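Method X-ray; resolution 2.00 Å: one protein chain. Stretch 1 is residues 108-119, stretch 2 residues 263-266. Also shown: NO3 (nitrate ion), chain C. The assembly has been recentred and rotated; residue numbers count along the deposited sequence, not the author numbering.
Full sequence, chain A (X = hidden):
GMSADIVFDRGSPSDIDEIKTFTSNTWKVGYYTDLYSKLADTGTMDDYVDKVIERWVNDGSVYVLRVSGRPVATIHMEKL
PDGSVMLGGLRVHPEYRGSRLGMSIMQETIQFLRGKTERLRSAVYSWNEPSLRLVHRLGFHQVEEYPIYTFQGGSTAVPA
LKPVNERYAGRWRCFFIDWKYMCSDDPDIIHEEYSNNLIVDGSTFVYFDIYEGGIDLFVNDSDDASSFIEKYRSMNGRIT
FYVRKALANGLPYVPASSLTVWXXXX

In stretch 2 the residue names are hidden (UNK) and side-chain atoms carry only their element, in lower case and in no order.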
# COMPACT_ATOMS: atom_id res chain seq x y z
N GLU A 108 -9.54 26.44 11.77
CA GLU A 108 -8.93 27.71 12.15
C GLU A 108 -8.16 28.24 10.99
O GLU A 108 -8.16 29.44 10.73
CB GLU A 108 -7.98 27.54 13.33
CG GLU A 108 -8.66 27.12 14.55
CD GLU A 108 -9.38 28.25 15.24
OE1 GLU A 108 -9.19 29.44 14.86
OE2 GLU A 108 -10.12 27.95 16.21
N THR A 109 -7.44 27.35 10.32
CA THR A 109 -6.65 27.74 9.13
C THR A 109 -7.56 28.32 8.00
O THR A 109 -7.23 29.35 7.39
CB THR A 109 -5.78 26.57 8.61
OG1 THR A 109 -4.84 26.20 9.63
CG2 THR A 109 -4.99 26.94 7.33
N ILE A 110 -8.70 27.70 7.73
CA ILE A 110 -9.56 28.20 6.62
C ILE A 110 -10.03 29.60 6.93
O ILE A 110 -10.05 30.48 6.06
CB ILE A 110 -10.75 27.25 6.32
CG1 ILE A 110 -10.19 25.94 5.72
CG2 ILE A 110 -11.78 27.91 5.37
CD1 ILE A 110 -11.07 24.74 5.89
N GLN A 111 -10.36 29.81 8.19
CA GLN A 111 -10.87 31.10 8.66
C GLN A 111 -9.78 32.16 8.59
O GLN A 111 -9.98 33.26 8.09
CB GLN A 111 -11.45 31.00 10.07
CG GLN A 111 -11.72 32.37 10.67
CD GLN A 111 -13.03 32.47 11.45
OE1 GLN A 111 -13.72 31.47 11.64
NE2 GLN A 111 -13.38 33.67 11.88
N PHE A 112 -8.62 31.78 9.11
CA PHE A 112 -7.42 32.61 9.11
C PHE A 112 -6.97 33.07 7.72
O PHE A 112 -6.39 34.15 7.58
CB PHE A 112 -6.28 31.83 9.76
CG PHE A 112 -4.97 32.58 9.83
CD1 PHE A 112 -4.81 33.62 10.70
CD2 PHE A 112 -3.87 32.16 9.08
CE1 PHE A 112 -3.60 34.30 10.80
CE2 PHE A 112 -2.68 32.84 9.16
CZ PHE A 112 -2.55 33.92 10.02
N LEU A 113 -7.25 32.28 6.68
CA LEU A 113 -6.77 32.57 5.31
C LEU A 113 -7.86 33.18 4.43
O LEU A 113 -7.61 33.61 3.32
CB LEU A 113 -6.15 31.35 4.64
CG LEU A 113 -4.83 30.86 5.25
CD1 LEU A 113 -4.37 29.64 4.52
CD2 LEU A 113 -3.79 31.95 5.23
N ARG A 114 -9.06 33.27 4.98
CA ARG A 114 -10.20 33.85 4.27
C ARG A 114 -9.85 35.30 3.94
O ARG A 114 -9.56 36.09 4.83
CB ARG A 114 -11.50 33.81 5.12
CG ARG A 114 -12.83 34.11 4.32
CD ARG A 114 -14.13 34.01 5.17
NE ARG A 114 -14.03 32.97 6.23
CZ ARG A 114 -14.31 31.68 6.04
NH1 ARG A 114 -14.69 31.27 4.85
NH2 ARG A 114 -14.18 30.79 7.03
N GLY A 115 -9.84 35.62 2.65
CA GLY A 115 -9.60 36.99 2.19
C GLY A 115 -8.16 37.28 1.84
O GLY A 115 -7.83 38.33 1.27
N LYS A 116 -7.31 36.32 2.19
CA LYS A 116 -5.85 36.38 1.94
C LYS A 116 -5.45 35.66 0.65
O LYS A 116 -4.42 35.93 0.05
CB LYS A 116 -5.10 35.82 3.13
CG LYS A 116 -5.40 36.55 4.42
CD LYS A 116 -4.52 36.02 5.55
CE LYS A 116 -4.82 36.73 6.85
NZ LYS A 116 -4.25 36.02 8.02
N THR A 117 -6.35 34.78 0.21
CA THR A 117 -6.14 33.97 -0.99
C THR A 117 -7.49 33.49 -1.45
O THR A 117 -8.45 33.51 -0.70
CB THR A 117 -5.21 32.73 -0.70
OG1 THR A 117 -4.90 31.98 -1.90
CG2 THR A 117 -5.85 31.81 0.30
N GLU A 118 -7.54 33.06 -2.70
CA GLU A 118 -8.75 32.47 -3.29
C GLU A 118 -8.74 30.94 -3.23
O GLU A 118 -9.79 30.31 -3.34
CB GLU A 118 -8.91 32.92 -4.73
CG GLU A 118 -9.51 34.32 -4.88
CD GLU A 118 -10.93 34.42 -4.31
OE1 GLU A 118 -11.71 33.43 -4.36
OE2 GLU A 118 -11.29 35.53 -3.81
N ARG A 119 -7.55 30.38 -3.04
CA ARG A 119 -7.30 28.92 -3.07
C ARG A 119 -6.32 28.38 -2.06
O ARG A 119 -5.23 28.92 -1.83
CB ARG A 119 -6.80 28.48 -4.48
CG ARG A 119 -7.69 28.90 -5.67
CD ARG A 119 -6.98 28.77 -7.04
NE ARG A 119 -5.97 29.83 -7.21
CZ ARG A 119 -5.09 29.95 -8.22
NH1 ARG A 119 -5.04 29.06 -9.21
NH2 ARG A 119 -4.24 30.97 -8.23
N UNK A 263 -7.84 20.77 -3.49
CA UNK A 263 -8.03 22.19 -3.52
C UNK A 263 -9.39 22.65 -2.98
O UNK A 263 -10.46 22.02 -3.17
o UNK A 263 -8.54 25.04 -7.31
c UNK A 263 -7.87 24.23 -5.14
o UNK A 263 -6.45 24.46 -7.03
c UNK A 263 -7.76 22.74 -4.96
c UNK A 263 -7.59 24.63 -6.59
N UNK A 264 -9.27 23.73 -2.22
CA UNK A 264 -10.35 24.47 -1.58
C UNK A 264 -10.41 25.88 -2.21
O UNK A 264 -9.40 26.58 -2.38
c UNK A 264 -12.14 24.75 1.41
c UNK A 264 -11.14 25.40 0.67
o UNK A 264 -14.10 27.53 2.70
c UNK A 264 -12.15 27.52 1.31
c UNK A 264 -13.10 26.84 2.04
c UNK A 264 -11.18 26.80 0.61
c UNK A 264 -10.09 24.60 -0.10
c UNK A 264 -13.10 25.45 2.08
N UNK A 265 -11.63 26.27 -2.56
CA UNK A 265 -11.89 27.62 -3.13
C UNK A 265 -12.78 28.45 -2.23
O UNK A 265 -13.83 28.01 -1.85
n UNK A 265 -11.51 28.62 -9.80
c UNK A 265 -10.96 27.93 -6.24
n UNK A 265 -12.01 29.94 -8.01
n UNK A 265 -11.03 27.85 -7.71
c UNK A 265 -11.80 26.87 -5.56
c UNK A 265 -11.53 28.80 -8.50
c UNK A 265 -12.62 27.48 -4.45
N UNK A 266 -12.36 29.66 -1.93
CA UNK A 266 -13.21 30.59 -1.19
C UNK A 266 -14.37 31.13 -2.03
O UNK A 266 -15.37 31.60 -1.46
OXT UNK A 266 -14.33 31.10 -3.27
o UNK A 266 -9.27 30.11 3.75
c UNK A 266 -12.43 31.73 -0.58
c UNK A 266 -10.05 30.49 2.69
c UNK A 266 -11.38 30.79 2.89
c UNK A 266 -12.13 31.20 1.85
c UNK A 266 -10.28 30.95 0.39
c UNK A 266 -9.50 30.58 1.45
c UNK A 266 -11.59 31.30 0.57
N NO3 C . -5.28 32.83 -5.42
O1 NO3 C . -5.46 33.95 -4.64
O2 NO3 C . -4.62 32.95 -6.64
O3 NO3 C . -5.75 31.59 -5.05

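Position 263 lies in a strand and carries three side-chain carbons in an unbranched run, the third bearing two oxygens. Its CB points toward stretch 1, yet the contact is loose: one of the two oxygens comes no nearer than 4.1 Å to CD of Arg 119. Three carbons ending in a carboxylate make this Glu 263; an aspartate would be one carbon shorter. The carboxylate instead finds opposite charge within its own strand, in a long salt bridge from OE2 to position 265.

At position 264 one carbon leads to a ring of six carbons, and the ring bears a single oxygen at its far end. The CB points sideways, but the long, flat side chain brings its end nearer the helix, where the ring oxygen lies 3.6 Å from CG2 of Ile 110. The oxygen distinguishes Tyr 264 from phenylalanine. With chi1 t, its CZ lies 3.7 Å from CG2 of Ile 110. An aromatic ring suits this place because it offers apolar carbon to the isoleucine.

Position 265 has three carbons, a nitrogen, and then a carbon carrying two more nitrogens. It pairs with Arg 119 in an antiparallel, non-hydrogen-bonded bridge, and both side chains lie on the same face of the sheet. There the aliphatic parts meet, the third carbon lying 3.5 Å from CG of Arg 119, while the guanidinium of Arg 119 turns to the nitrate, its NH2 donating to O2 at 2.6 Å. The three nitrogens form the guanidinium of Arg 265, and the third carbon is its CD. Its NE stands 3.8 Å from OE2 of Glu 263, the long salt bridge already met.

Position 266 again shows one carbon and a six-carbon ring with one oxygen, and its backbone ends in a carboxylate, O and OXT. Its CB points toward stretch 1, and the ring oxygen lies 2.5 Å from O of Ile 110. This is Tyr 266, the C-terminal residue, and its hydroxyl donates a very short hydrogen bond to that carbonyl. The ring carbon CE1 lies 3.8 Å from CG2 of Ile 110 and also 3.8 Å from CB of Arg 114, so a tyrosine supplies both the apolar surface and the reach to the helix carbonyl.

The contact thus works at two levels. Between backbones, N of Tyr 266 donates to O of Glu 118 at 3.0 Å, and CA-H...O contacts reinforce the pairing, with CA of Arg 119 3.2 Å from O of Tyr 264. Beyond the strand, the two tyrosines reach the helix, Tyr 266 covering most. One strain remains: OE1 of Glu 118 lies 3.7 Å from OXT of Tyr 266, like charges close together.

Stretch 2 263-266: EYRY
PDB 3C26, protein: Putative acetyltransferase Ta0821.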